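Local coordinates for Slr0280 protein (Synechocystis sp., PDB 5H3K), which is of unknown function but carries a domain of the phosphodiester glycosidase family, and so may act on phosphodiester-linked sugars, at residues Q52-I58 against G141-M146; M86-G90 against A175-V179; D92-T97 against K271-W275; E170-P174 against P256-V260. One frame throughout, in Å; residues are numbered along the deposited sequence.

Interaction 1: residues Q52-I58 against G141-M146; sequences QGNQISI and GNTLVM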
loop_
_atom_site.group_PDB
_atom_site.type_symbol
_atom_site.label_atom_id
_atom_site.label_comp_id
_atom_site.label_asym_id
_atom_site.label_seq_id
_atom_site.Cartn_x
_atom_site.Cartn_y
_atom_site.Cartn_z
ATOM N N GLN A 52 -15.371 -3.937 20.126
ATOM C CA GLN A 52 -14.765 -3.745 18.811
ATOM C C GLN A 52 -13.819 -4.884 18.480
ATOM O O GLN A 52 -13.325 -5.575 19.380
ATOM C CB GLN A 52 -14.005 -2.419 18.769
ATOM C CG GLN A 52 -12.879 -2.342 19.775
ATOM C CD GLN A 52 -12.312 -0.952 19.891
ATOM O OE1 GLN A 52 -12.480 -0.283 20.912
ATOM N NE2 GLN A 52 -11.633 -0.504 18.848
ATOM N N GLY A 53 -13.564 -5.075 17.188
ATOM C CA GLY A 53 -12.653 -6.117 16.754
ATOM C C GLY A 53 -12.238 -5.980 15.300
ATOM O O GLY A 53 -12.670 -5.058 14.597
ATOM N N ASN A 54 -11.400 -6.906 14.847
ATOM C CA ASN A 54 -10.858 -6.854 13.490
ATOM C C ASN A 54 -11.252 -8.068 12.641
ATOM O O ASN A 54 -10.737 -8.253 11.538
ATOM C CB ASN A 54 -9.332 -6.682 13.531
ATOM C CG ASN A 54 -8.632 -7.856 14.198
ATOM O OD1 ASN A 54 -9.274 -8.702 14.818
ATOM N ND2 ASN A 54 -7.312 -7.911 14.076
ATOM N N GLN A 55 -12.174 -8.886 13.154
ATOM C CA GLN A 55 -12.662 -10.057 12.432
ATOM C C GLN A 55 -14.184 -10.145 12.445
ATOM O O GLN A 55 -14.830 -9.803 13.432
ATOM C CB GLN A 55 -12.118 -11.338 13.070
ATOM C CG GLN A 55 -10.614 -11.358 13.287
ATOM C CD GLN A 55 -9.943 -12.442 12.494
ATOM O OE1 GLN A 55 -9.768 -13.564 12.973
ATOM N NE2 GLN A 55 -9.576 -12.124 11.260
ATOM N N ILE A 56 -14.746 -10.627 11.342
ATOM C CA ILE A 56 -16.148 -11.015 11.305
ATOM C C ILE A 56 -16.183 -12.479 10.910
ATOM O O ILE A 56 -15.257 -12.971 10.254
ATOM C CB ILE A 56 -16.988 -10.153 10.333
ATOM C CG1 ILE A 56 -16.482 -10.269 8.893
ATOM C CG2 ILE A 56 -16.987 -8.695 10.783
ATOM C CD1 ILE A 56 -17.437 -9.645 7.865
ATOM N N SER A 57 -17.226 -13.187 11.330
ATOM C CA SER A 57 -17.346 -14.601 11.005
ATOM C C SER A 57 -18.580 -14.838 10.151
ATOM O O SER A 57 -19.664 -14.361 10.475
ATOM C CB SER A 57 -17.418 -15.435 12.278
ATOM O OG SER A 57 -17.536 -16.802 11.944
ATOM N N ILE A 58 -18.405 -15.557 9.043
ATOM C CA ILE A 58 -19.504 -15.906 8.150
ATOM C C ILE A 58 -19.432 -17.398 7.832
ATOM O O ILE A 58 -18.423 -17.866 7.294
ATOM C CB ILE A 58 -19.411 -15.144 6.814
ATOM C CG1 ILE A 58 -19.447 -13.628 7.040
ATOM C CG2 ILE A 58 -20.534 -15.567 5.891
ATOM C CD1 ILE A 58 -19.315 -12.817 5.754
ATOM N N GLY A 141 -16.001 -11.566 21.553
ATOM C CA GLY A 141 -14.648 -11.070 21.713
ATOM C C GLY A 141 -14.239 -10.205 20.537
ATOM O O GLY A 141 -14.860 -9.175 20.266
ATOM N N ASN A 142 -13.200 -10.639 19.828
ATOM C CA ASN A 142 -12.658 -9.883 18.713
ATOM C C ASN A 142 -13.432 -10.127 17.407
ATOM O O ASN A 142 -13.214 -9.441 16.401
ATOM C CB ASN A 142 -11.175 -10.221 18.550
ATOM C CG ASN A 142 -10.524 -9.468 17.416
ATOM O OD1 ASN A 142 -10.384 -8.247 17.467
ATOM N ND2 ASN A 142 -10.107 -10.195 16.381
ATOM N N THR A 143 -14.357 -11.086 17.441
ATOM C CA THR A 143 -15.054 -11.520 16.234
ATOM C C THR A 143 -16.563 -11.244 16.258
ATOM O O THR A 143 -17.280 -11.732 17.133
ATOM C CB THR A 143 -14.837 -13.020 15.985
ATOM O OG1 THR A 143 -13.432 -13.291 15.911
ATOM C CG2 THR A 143 -15.501 -13.440 14.678
ATOM N N LEU A 144 -17.043 -10.459 15.297
ATOM C CA LEU A 144 -18.476 -10.212 15.166
ATOM C C LEU A 144 -19.090 -11.326 14.332
ATOM O O LEU A 144 -18.677 -11.555 13.193
ATOM C CB LEU A 144 -18.733 -8.862 14.494
ATOM C CG LEU A 144 -20.181 -8.457 14.168
ATOM C CD1 LEU A 144 -20.998 -8.215 15.436
ATOM C CD2 LEU A 144 -20.190 -7.207 13.305
ATOM N N VAL A 145 -20.077 -12.028 14.879
ATOM C CA VAL A 145 -20.688 -13.128 14.145
ATOM C C VAL A 145 -21.821 -12.620 13.264
ATOM O O VAL A 145 -22.821 -12.094 13.760
ATOM C CB VAL A 145 -21.212 -14.226 15.103
ATOM C CG1 VAL A 145 -21.797 -15.392 14.306
ATOM C CG2 VAL A 145 -20.092 -14.705 16.012
ATOM N N MET A 146 -21.663 -12.770 11.952
ATOM C CA MET A 146 -22.666 -12.288 11.014
ATOM C C MET A 146 -23.897 -13.195 11.042
ATOM O O MET A 146 -23.786 -14.404 11.265
ATOM C CB MET A 146 -22.091 -12.182 9.597
ATOM C CG MET A 146 -20.865 -11.275 9.492
ATOM S SD MET A 146 -21.184 -9.590 10.073
ATOM C CE MET A 146 -22.455 -9.093 8.918
HETATM O O HOH W 1 -22.287 -16.647 10.668
#

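Interaction 2: residues M86-G90 against A175-V179; sequences MQFLG and AFWQV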
loop_
_atom_site.group_PDB
_atom_site.type_symbol
_atom_site.label_atom_id
_atom_site.label_comp_id
_atom_site.label_asym_id
_atom_site.label_seq_id
_atom_site.Cartn_x
_atom_site.Cartn_y
_atom_site.Cartn_z
ATOM N N MET A 86 -17.765 -3.684 1.958
ATOM C CA MET A 86 -17.844 -3.757 0.511
ATOM C C MET A 86 -17.273 -5.077 0.012
ATOM O O MET A 86 -17.888 -5.762 -0.816
ATOM C CB MET A 86 -17.086 -2.585 -0.115
ATOM C CG MET A 86 -17.192 -2.530 -1.634
ATOM S SD MET A 86 -16.281 -1.145 -2.349
ATOM C CE MET A 86 -14.585 -1.635 -1.975
ATOM N N GLN A 87 -16.117 -5.457 0.546
ATOM C CA GLN A 87 -15.388 -6.595 0.001
ATOM C C GLN A 87 -15.797 -7.942 0.544
ATOM O O GLN A 87 -15.637 -8.950 -0.137
ATOM C CB GLN A 87 -13.885 -6.390 0.162
ATOM C CG GLN A 87 -13.370 -5.389 -0.838
ATOM C CD GLN A 87 -11.897 -5.171 -0.733
ATOM O OE1 GLN A 87 -11.121 -6.110 -0.521
ATOM N NE2 GLN A 87 -11.489 -3.925 -0.878
ATOM N N PHE A 88 -16.330 -7.967 1.757
ATOM C CA PHE A 88 -16.647 -9.238 2.394
ATOM C C PHE A 88 -18.137 -9.495 2.587
ATOM O O PHE A 88 -18.543 -10.636 2.815
ATOM C CB PHE A 88 -15.867 -9.370 3.702
ATOM C CG PHE A 88 -14.377 -9.521 3.494
ATOM C CD1 PHE A 88 -13.811 -10.774 3.289
ATOM C CD2 PHE A 88 -13.547 -8.410 3.495
ATOM C CE1 PHE A 88 -12.440 -10.915 3.105
ATOM C CE2 PHE A 88 -12.183 -8.538 3.309
ATOM C CZ PHE A 88 -11.624 -9.796 3.110
ATOM N N LEU A 89 -18.956 -8.452 2.473
ATOM C CA LEU A 89 -20.411 -8.633 2.486
ATOM C C LEU A 89 -21.012 -8.458 1.095
ATOM O O LEU A 89 -22.066 -9.025 0.800
ATOM C CB LEU A 89 -21.097 -7.678 3.458
ATOM C CG LEU A 89 -20.642 -7.658 4.913
ATOM C CD1 LEU A 89 -21.660 -6.905 5.744
ATOM C CD2 LEU A 89 -20.429 -9.070 5.447
ATOM N N GLY A 90 -20.351 -7.667 0.250
ATOM C CA GLY A 90 -20.850 -7.355 -1.076
ATOM C C GLY A 90 -21.692 -6.089 -1.172
ATOM O O GLY A 90 -22.439 -5.923 -2.132
ATOM N N ALA A 175 -27.786 -12.510 0.331
ATOM C CA ALA A 175 -26.672 -13.326 0.779
ATOM C C ALA A 175 -25.379 -12.526 0.758
ATOM O O ALA A 175 -25.136 -11.761 -0.168
ATOM C CB ALA A 175 -26.542 -14.573 -0.099
ATOM N N PHE A 176 -24.561 -12.691 1.788
ATOM C CA PHE A 176 -23.236 -12.084 1.785
ATOM C C PHE A 176 -22.371 -12.771 0.733
ATOM O O PHE A 176 -22.494 -13.977 0.511
ATOM C CB PHE A 176 -22.600 -12.237 3.153
ATOM C CG PHE A 176 -23.412 -11.640 4.262
ATOM C CD1 PHE A 176 -23.954 -10.369 4.128
ATOM C CD2 PHE A 176 -23.655 -12.353 5.425
ATOM C CE1 PHE A 176 -24.706 -9.800 5.152
ATOM C CE2 PHE A 176 -24.408 -11.791 6.463
ATOM C CZ PHE A 176 -24.933 -10.514 6.321
ATOM N N TRP A 177 -21.494 -12.012 0.091
ATOM C CA TRP A 177 -20.618 -12.591 -0.917
ATOM C C TRP A 177 -19.313 -11.811 -1.027
ATOM O O TRP A 177 -19.224 -10.658 -0.587
ATOM C CB TRP A 177 -21.335 -12.654 -2.277
ATOM C CG TRP A 177 -21.836 -11.314 -2.724
ATOM C CD1 TRP A 177 -23.039 -10.731 -2.401
ATOM C CD2 TRP A 177 -21.141 -10.375 -3.554
ATOM N NE1 TRP A 177 -23.133 -9.489 -2.994
ATOM C CE2 TRP A 177 -21.992 -9.252 -3.702
ATOM C CE3 TRP A 177 -19.895 -10.381 -4.185
ATOM C CZ2 TRP A 177 -21.615 -8.139 -4.463
ATOM C CZ3 TRP A 177 -19.529 -9.270 -4.937
ATOM C CH2 TRP A 177 -20.387 -8.163 -5.065
ATOM N N GLN A 178 -18.301 -12.455 -1.608
ATOM C CA GLN A 178 -17.035 -11.805 -1.897
ATOM C C GLN A 178 -16.496 -12.352 -3.213
ATOM O O GLN A 178 -16.961 -13.396 -3.698
ATOM C CB GLN A 178 -16.040 -12.057 -0.762
ATOM C CG GLN A 178 -15.769 -13.529 -0.498
ATOM C CD GLN A 178 -14.892 -13.765 0.733
ATOM O OE1 GLN A 178 -13.682 -13.971 0.619
ATOM N NE2 GLN A 178 -15.505 -13.741 1.911
ATOM N N VAL A 179 -15.538 -11.642 -3.805
ATOM C CA VAL A 179 -14.957 -12.065 -5.074
ATOM C C VAL A 179 -13.452 -11.835 -5.059
ATOM O O VAL A 179 -12.989 -10.805 -4.585
ATOM C CB VAL A 179 -15.651 -11.364 -6.292
ATOM C CG1 VAL A 179 -15.713 -9.852 -6.104
ATOM C CG2 VAL A 179 -14.965 -11.733 -7.619
HETATM O O HOH W 2 -18.021 -8.193 -2.128
HETATM O O HOH W 3 -14.719 -9.146 -2.629
HETATM O O HOH W 4 -18.348 -13.404 2.022
#

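Interaction 3: residues D92-T97 against K271-W275; sequences DLLDNT and KTINW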
loop_
_atom_site.group_PDB
_atom_site.type_symbol
_atom_site.label_atom_id
_atom_site.label_comp_id
_atom_site.label_asym_id
_atom_site.label_seq_id
_atom_site.Cartn_x
_atom_site.Cartn_y
_atom_site.Cartn_z
ATOM N N ASP A 92 -22.593 -2.569 -2.304
ATOM C CA ASP A 92 -22.160 -1.642 -3.348
ATOM C C ASP A 92 -22.165 -0.255 -2.720
ATOM O O ASP A 92 -23.220 0.239 -2.328
ATOM C CB ASP A 92 -23.119 -1.701 -4.547
ATOM C CG ASP A 92 -22.631 -0.891 -5.760
ATOM O OD1 ASP A 92 -21.470 -0.410 -5.771
ATOM O OD2 ASP A 92 -23.416 -0.756 -6.731
ATOM N N LEU A 93 -20.986 0.349 -2.574
ATOM C CA LEU A 93 -20.884 1.720 -2.057
ATOM C C LEU A 93 -21.081 2.718 -3.196
ATOM O O LEU A 93 -20.240 2.818 -4.093
ATOM C CB LEU A 93 -19.527 1.967 -1.387
ATOM C CG LEU A 93 -19.098 0.949 -0.323
ATOM C CD1 LEU A 93 -17.825 1.382 0.373
ATOM C CD2 LEU A 93 -20.199 0.731 0.687
ATOM N N LEU A 94 -22.191 3.454 -3.155
ATOM C CA LEU A 94 -22.515 4.426 -4.198
ATOM C C LEU A 94 -21.877 5.790 -3.914
ATOM O O LEU A 94 -21.584 6.114 -2.754
ATOM C CB LEU A 94 -24.037 4.585 -4.301
ATOM C CG LEU A 94 -24.829 3.282 -4.312
ATOM C CD1 LEU A 94 -26.333 3.565 -4.393
ATOM C CD2 LEU A 94 -24.386 2.410 -5.459
ATOM N N ASP A 95 -21.669 6.582 -4.966
ATOM C CA ASP A 95 -21.108 7.924 -4.816
ATOM C C ASP A 95 -21.886 8.694 -3.753
ATOM O O ASP A 95 -23.127 8.691 -3.751
ATOM C CB ASP A 95 -21.136 8.674 -6.148
ATOM C CG ASP A 95 -20.186 8.088 -7.183
ATOM O OD1 ASP A 95 -19.605 7.003 -6.954
ATOM O OD2 ASP A 95 -20.022 8.716 -8.245
ATOM N N ASN A 96 -21.162 9.310 -2.819
ATOM C CA ASN A 96 -21.794 10.015 -1.708
ATOM C C ASN A 96 -21.536 11.512 -1.756
ATOM O O ASN A 96 -20.852 12.008 -2.647
ATOM C CB ASN A 96 -21.317 9.459 -0.361
ATOM C CG ASN A 96 -19.833 9.723 -0.107
ATOM O OD1 ASN A 96 -19.029 9.745 -1.037
ATOM N ND2 ASN A 96 -19.475 9.935 1.150
ATOM N N THR A 97 -22.088 12.226 -0.781
ATOM C CA THR A 97 -21.859 13.657 -0.662
ATOM C C THR A 97 -21.009 13.934 0.569
ATOM O O THR A 97 -19.795 14.113 0.475
ATOM C CB THR A 97 -23.183 14.428 -0.613
ATOM O OG1 THR A 97 -24.065 13.789 0.318
ATOM C CG2 THR A 97 -23.822 14.425 -1.995
ATOM N N LYS A 271 -16.188 5.324 -9.494
ATOM C CA LYS A 271 -16.704 5.558 -8.155
ATOM C C LYS A 271 -15.992 6.769 -7.573
ATOM O O LYS A 271 -14.808 6.981 -7.841
ATOM C CB LYS A 271 -16.459 4.324 -7.266
ATOM C CG LYS A 271 -17.182 4.385 -5.903
ATOM C CD LYS A 271 -16.686 3.303 -4.927
ATOM C CE LYS A 271 -16.946 1.881 -5.439
ATOM N NZ LYS A 271 -18.379 1.662 -5.782
ATOM N N THR A 272 -16.712 7.579 -6.809
ATOM C CA THR A 272 -16.089 8.669 -6.058
ATOM C C THR A 272 -16.669 8.684 -4.655
ATOM O O THR A 272 -17.864 8.912 -4.473
ATOM C CB THR A 272 -16.280 10.046 -6.746
ATOM O OG1 THR A 272 -15.706 10.024 -8.061
ATOM C CG2 THR A 272 -15.617 11.167 -5.934
ATOM N N ILE A 273 -15.829 8.401 -3.663
ATOM C CA ILE A 273 -16.268 8.354 -2.275
ATOM C C ILE A 273 -15.556 9.424 -1.468
ATOM O O ILE A 273 -14.318 9.418 -1.352
ATOM C CB ILE A 273 -16.005 6.975 -1.603
ATOM C CG1 ILE A 273 -16.743 5.841 -2.330
ATOM C CG2 ILE A 273 -16.427 7.023 -0.144
ATOM C CD1 ILE A 273 -18.283 5.893 -2.239
ATOM N N ASN A 274 -16.330 10.363 -0.927
ATOM C CA ASN A 274 -15.795 11.282 0.066
ATOM C C ASN A 274 -15.720 10.528 1.389
ATOM O O ASN A 274 -16.744 10.235 2.023
ATOM C CB ASN A 274 -16.648 12.552 0.151
ATOM C CG ASN A 274 -16.757 13.267 -1.190
ATOM O OD1 ASN A 274 -15.753 13.527 -1.858
ATOM N ND2 ASN A 274 -17.981 13.569 -1.597
ATOM N N TRP A 275 -14.498 10.188 1.790
ATOM C CA TRP A 275 -14.273 9.158 2.801
ATOM C C TRP A 275 -14.210 9.753 4.192
ATOM O O TRP A 275 -14.950 9.352 5.090
ATOM C CB TRP A 275 -12.992 8.393 2.461
ATOM C CG TRP A 275 -12.813 7.099 3.186
ATOM C CD1 TRP A 275 -13.534 5.954 3.015
ATOM C CD2 TRP A 275 -11.797 6.797 4.157
ATOM N NE1 TRP A 275 -13.048 4.969 3.843
ATOM C CE2 TRP A 275 -11.987 5.461 4.559
ATOM C CE3 TRP A 275 -10.764 7.542 4.742
ATOM C CZ2 TRP A 275 -11.170 4.837 5.513
ATOM C CZ3 TRP A 275 -9.953 6.927 5.689
ATOM C CH2 TRP A 275 -10.161 5.587 6.067
HETATM O O HOH W 5 -19.025 -0.865 -4.511
HETATM O O HOH W 6 -17.750 8.821 -9.586
HETATM O O HOH W 7 -18.980 11.273 -4.489
#

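Interaction 4: residues E170-P174 against P256-V260; sequences ELSQP and PFRLV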
loop_
_atom_site.group_PDB
_atom_site.type_symbol
_atom_site.label_atom_id
_atom_site.label_comp_id
_atom_site.label_asym_id
_atom_site.label_seq_id
_atom_site.Cartn_x
_atom_site.Cartn_y
_atom_site.Cartn_z
ATOM N N GLU A 170 -30.143 -16.809 -9.128
ATOM C CA GLU A 170 -31.375 -16.455 -8.418
ATOM C C GLU A 170 -31.326 -17.007 -6.997
ATOM O O GLU A 170 -30.986 -18.177 -6.783
ATOM C CB GLU A 170 -32.631 -16.961 -9.146
ATOM C CG GLU A 170 -33.921 -16.644 -8.361
ATOM C CD GLU A 170 -35.199 -16.963 -9.124
ATOM O OE1 GLU A 170 -35.160 -16.998 -10.374
ATOM O OE2 GLU A 170 -36.248 -17.162 -8.468
ATOM N N LEU A 171 -31.636 -16.157 -6.021
ATOM C CA LEU A 171 -31.501 -16.519 -4.616
ATOM C C LEU A 171 -32.837 -16.425 -3.889
ATOM O O LEU A 171 -33.692 -15.629 -4.268
ATOM C CB LEU A 171 -30.521 -15.568 -3.937
ATOM C CG LEU A 171 -29.146 -15.446 -4.591
ATOM C CD1 LEU A 171 -28.343 -14.339 -3.911
ATOM C CD2 LEU A 171 -28.431 -16.787 -4.495
ATOM N N SER A 172 -33.001 -17.203 -2.821
ATOM C CA SER A 172 -34.224 -17.144 -2.019
ATOM C C SER A 172 -34.226 -15.962 -1.047
ATOM O O SER A 172 -35.290 -15.463 -0.660
ATOM C CB SER A 172 -34.413 -18.438 -1.240
ATOM O OG SER A 172 -33.383 -18.599 -0.291
ATOM N N GLN A 173 -33.031 -15.533 -0.640
ATOM C CA GLN A 173 -32.859 -14.438 0.313
ATOM C C GLN A 173 -31.568 -13.713 -0.051
ATOM O O GLN A 173 -30.730 -14.265 -0.782
ATOM C CB GLN A 173 -32.741 -14.972 1.748
ATOM C CG GLN A 173 -33.952 -15.757 2.259
ATOM C CD GLN A 173 -35.173 -14.874 2.455
ATOM O OE1 GLN A 173 -35.045 -13.670 2.687
ATOM N NE2 GLN A 173 -36.362 -15.469 2.373
ATOM N N PRO A 174 -31.400 -12.481 0.451
ATOM C CA PRO A 174 -30.109 -11.803 0.287
ATOM C C PRO A 174 -28.992 -12.659 0.867
ATOM O O PRO A 174 -29.230 -13.450 1.791
ATOM C CB PRO A 174 -30.276 -10.535 1.125
ATOM C CG PRO A 174 -31.749 -10.251 1.072
ATOM C CD PRO A 174 -32.394 -11.630 1.133
ATOM N N PRO A 256 -36.798 -11.125 -8.738
ATOM C CA PRO A 256 -36.393 -11.835 -7.526
ATOM C C PRO A 256 -34.961 -11.481 -7.125
ATOM O O PRO A 256 -34.218 -10.902 -7.931
ATOM C CB PRO A 256 -36.456 -13.296 -7.971
ATOM C CG PRO A 256 -35.984 -13.234 -9.398
ATOM C CD PRO A 256 -36.468 -11.897 -9.950
ATOM N N PHE A 257 -34.591 -11.812 -5.891
ATOM C CA PHE A 257 -33.211 -11.634 -5.438
ATOM C C PHE A 257 -32.270 -12.337 -6.424
ATOM O O PHE A 257 -32.488 -13.504 -6.772
ATOM C CB PHE A 257 -33.020 -12.261 -4.063
ATOM C CG PHE A 257 -33.787 -11.583 -2.957
ATOM C CD1 PHE A 257 -34.624 -12.319 -2.132
ATOM C CD2 PHE A 257 -33.641 -10.223 -2.717
ATOM C CE1 PHE A 257 -35.324 -11.714 -1.101
ATOM C CE2 PHE A 257 -34.338 -9.607 -1.678
ATOM C CZ PHE A 257 -35.183 -10.353 -0.873
ATOM N N ARG A 258 -31.230 -11.632 -6.871
ATOM C CA ARG A 258 -30.285 -12.186 -7.830
ATOM C C ARG A 258 -28.875 -11.663 -7.571
ATOM O O ARG A 258 -28.685 -10.477 -7.290
ATOM C CB ARG A 258 -30.692 -11.797 -9.256
ATOM C CG ARG A 258 -31.853 -12.597 -9.855
ATOM C CD ARG A 258 -32.419 -11.899 -11.081
ATOM N NE ARG A 258 -33.283 -10.777 -10.708
ATOM C CZ ARG A 258 -33.766 -9.885 -11.564
ATOM N NH1 ARG A 258 -33.461 -9.967 -12.851
ATOM N NH2 ARG A 258 -34.543 -8.901 -11.124
ATOM N N LEU A 259 -27.884 -12.545 -7.657
ATOM C CA LEU A 259 -26.504 -12.091 -7.725
ATOM C C LEU A 259 -26.126 -12.123 -9.198
ATOM O O LEU A 259 -26.222 -13.164 -9.852
ATOM C CB LEU A 259 -25.565 -12.984 -6.904
ATOM C CG LEU A 259 -24.144 -12.430 -6.719
ATOM C CD1 LEU A 259 -24.155 -11.203 -5.816
ATOM C CD2 LEU A 259 -23.183 -13.481 -6.179
ATOM N N VAL A 260 -25.725 -10.973 -9.731
ATOM C CA VAL A 260 -25.388 -10.868 -11.138
ATOM C C VAL A 260 -23.872 -10.813 -11.299
ATOM O O VAL A 260 -23.214 -9.924 -10.749
ATOM C CB VAL A 260 -26.012 -9.605 -11.748
ATOM C CG1 VAL A 260 -25.694 -9.520 -13.226
ATOM C CG2 VAL A 260 -27.509 -9.616 -11.534
HETATM O O HOH W 8 -36.491 -13.675 -4.675
#

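Interaction 1: residues Q52-I58 against G141-M146
Two short parallel strands, Gln55-Ile58 and Thr143-Val145, run side by side with their axes 4.4 Å apart and 32° off parallel. Leu144 bonds through N to Gln55 O (3.0 Å) and through O to Ser57 N (2.9 Å), either side of Ile56; Ser57 O takes Met146 N (3.0 Å), so Ser57 likewise spans Val145. At the Asn54 corner this pairing weakens to Gln55 N with Asn142 O (3.5 Å), and asparagine side chains add to it. With chi1 t, Asn142 extends its amide to Asn54, whose own chi1 is p: Asn142 OD1 accepts from Asn54 N (3.1 Å), while Asn142 ND2 donates to Asn54 OD1 at 2.3 Å, so short that the modelled positions may be slightly off. Asparagine suits both places, offering donor and acceptor on a short arm. Gly53 suits its own, since a CB there would lie 2.0 Å from Asn142 O. Beyond the corner, Gln55, Ser57, Thr143 and Val145 share the more open face, where Ser57 CB meets Thr143 CG2 at 3.7 Å. Ile56 and Leu144 share the buried one. Met146 points toward the other strand, and chi1 m places its CG 3.7 Å from Ile58 CG1 and 4.1 Å from Ile56 CB. Helix 82-89 packs on this apolar side, Leu89 touching Ile56, Ile58 and Met146, while strand 61-72 pairs with Ile56 and strand 75-81 meets Leu144.

Interaction 2: residues M86-G90 against A175-V179
Met86, in the last turn of helix 82-89, turns its side chain away; water 2 lies 2.8 Å from Met86 O and 3.1 Å from Trp177 O. Gln87 contributes backbone: Gln87 O packs 3.2 Å from Gln178 CB, and water 3 sits 2.7 Å from that oxygen while accepting from Val179 N at 2.9 Å. Gln87 NE2 bonds to Leu590 O instead. Phe88 brings the edge of its ring to Gln178, CD1 to NE2 3.7 Å, and water 4 joins Phe88 O to Gln178 NE2, 2.9 Å from each. Leu89 makes the one direct hydrogen bond, Trp177 N to Leu89 O at 3.1 Å, and its CD2 rests over the face of the Phe176 ring, 4.3 Å from the centroid, a CH-pi contact apt for a buried leucine. Gly90 leaves the helix with positive phi, and its CA lies 3.8 Å from the centroid of the six-membered Trp177 ring. A CB would fall 2.2 Å from Trp177 NE1 and strain the backbone, so glycine fits twice over. This is a helix C-terminus closed by a glycine, its last carbonyls facing waters and the N-H of Trp177, beside an outermost strand, 177-182, of a four-stranded antiparallel sheet.

Interaction 3: residues D92-T97 against K271-W275
The amide of Asn96 pairs with the backbone of Asn274 at both ends: Asn274 N donates to Asn96 OD1 (2.8 Å), and Asn96 ND2 donates to Asn274 O (2.9 Å). Asparagine suits this place because its amide copies a peptide group; its ND2 also reaches Gln101 O. Asn274 replies with its own side chain, ND2 to Thr97 O at 2.8 Å. Asp95 OD1 accepts from Thr272 N (3.0 Å), while Asp95 OD2 and Thr272 OG1 share water 6, at 2.6 and 2.8 Å. Lys271, long enough to reach the other end, donates from NZ to Leu93 O (2.8 Å); its salt bridge to Asp92 OD1 is long at 3.7 Å, and water 5 fills in, 2.9 Å from Lys271 NZ and 2.8 Å from Asp92 OD1. Among these polar ties lies Ile273, whose CD1 packs 4.2 Å from Leu93 CB and 3.3 Å from Leu94 O. Strand 271-276 is outermost, within this chain, in an eight-stranded antiparallel sheet. Lys271 and Ile273 bond to strand 279-288, and the backbone of Thr272 and Asn274 faces outward. The arrangement is a sheet edge covered by a loop, with Asp and Asn side chains in place of another strand.

Interaction 4: residues E170-P174 against P256-V260
Phe257, with 115 Å² covered, is the centre of this contact. Its ring lies against the chain as it leaves strand 164-171: Pro174 CD sits over one face, 3.8 Å from the ring centroid in a CH-pi contact, while Leu171 O and Ser172 O lie at the ring edge, the latter 3.5 Å from Phe257 CD1. A flat aromatic side chain suits this spot, since a proline CH can rest over its face and carbonyls can meet the positively polarised hydrogens at its rim. Leu171 (61 Å²) supplies the hydrogen bond, Leu171 N to Phe257 O at 2.9 Å and almost straight. Its branched side chain fills the space between Phe257 and Leu259, Leu171 CB 4.1 Å from Phe257 CB and Leu171 CD1 4.3 Å from Leu259 CB. Glu170 (61 Å²) is bridged with Arg258 as an antiparallel non-hydrogen-bonded pair, their side chains sharing one face. Glu170 CD stops 3.8 Å from Pro256 CG, while Arg258 NE bonds to Pro256 O (2.9 Å), the peptide bond before Pro256 being cis. Water 8 accepts from Phe257 N and donates weakly to Leu171 O. With one direct hydrogen bond amid proline, phenylalanine and leucine, the strand ends are joined chiefly by apolar and CH-pi packing.

How the interactions relate
Interaction 2 is the hub: its centre lies about 15 Å from that of interaction 1, 17 Å from interaction 3 and 13 Å from interaction 4, and it touches all three. Interactions 1 and 3 reach the same mixed N-terminal sheet; interactions 2 and 4 each lie on one of the two four-stranded antiparallel sheets that follow, joined by the short link from strand 164-171 to strand 177-182. Along the chain the segments of interaction 1 alternate with those of 2 and 3, and it closes before 4 opens. The N-terminal region is thus tied to its successor and, through interaction 3, to the eight-stranded sheet whose later strands fall within the phosphodiester glycosidase family region.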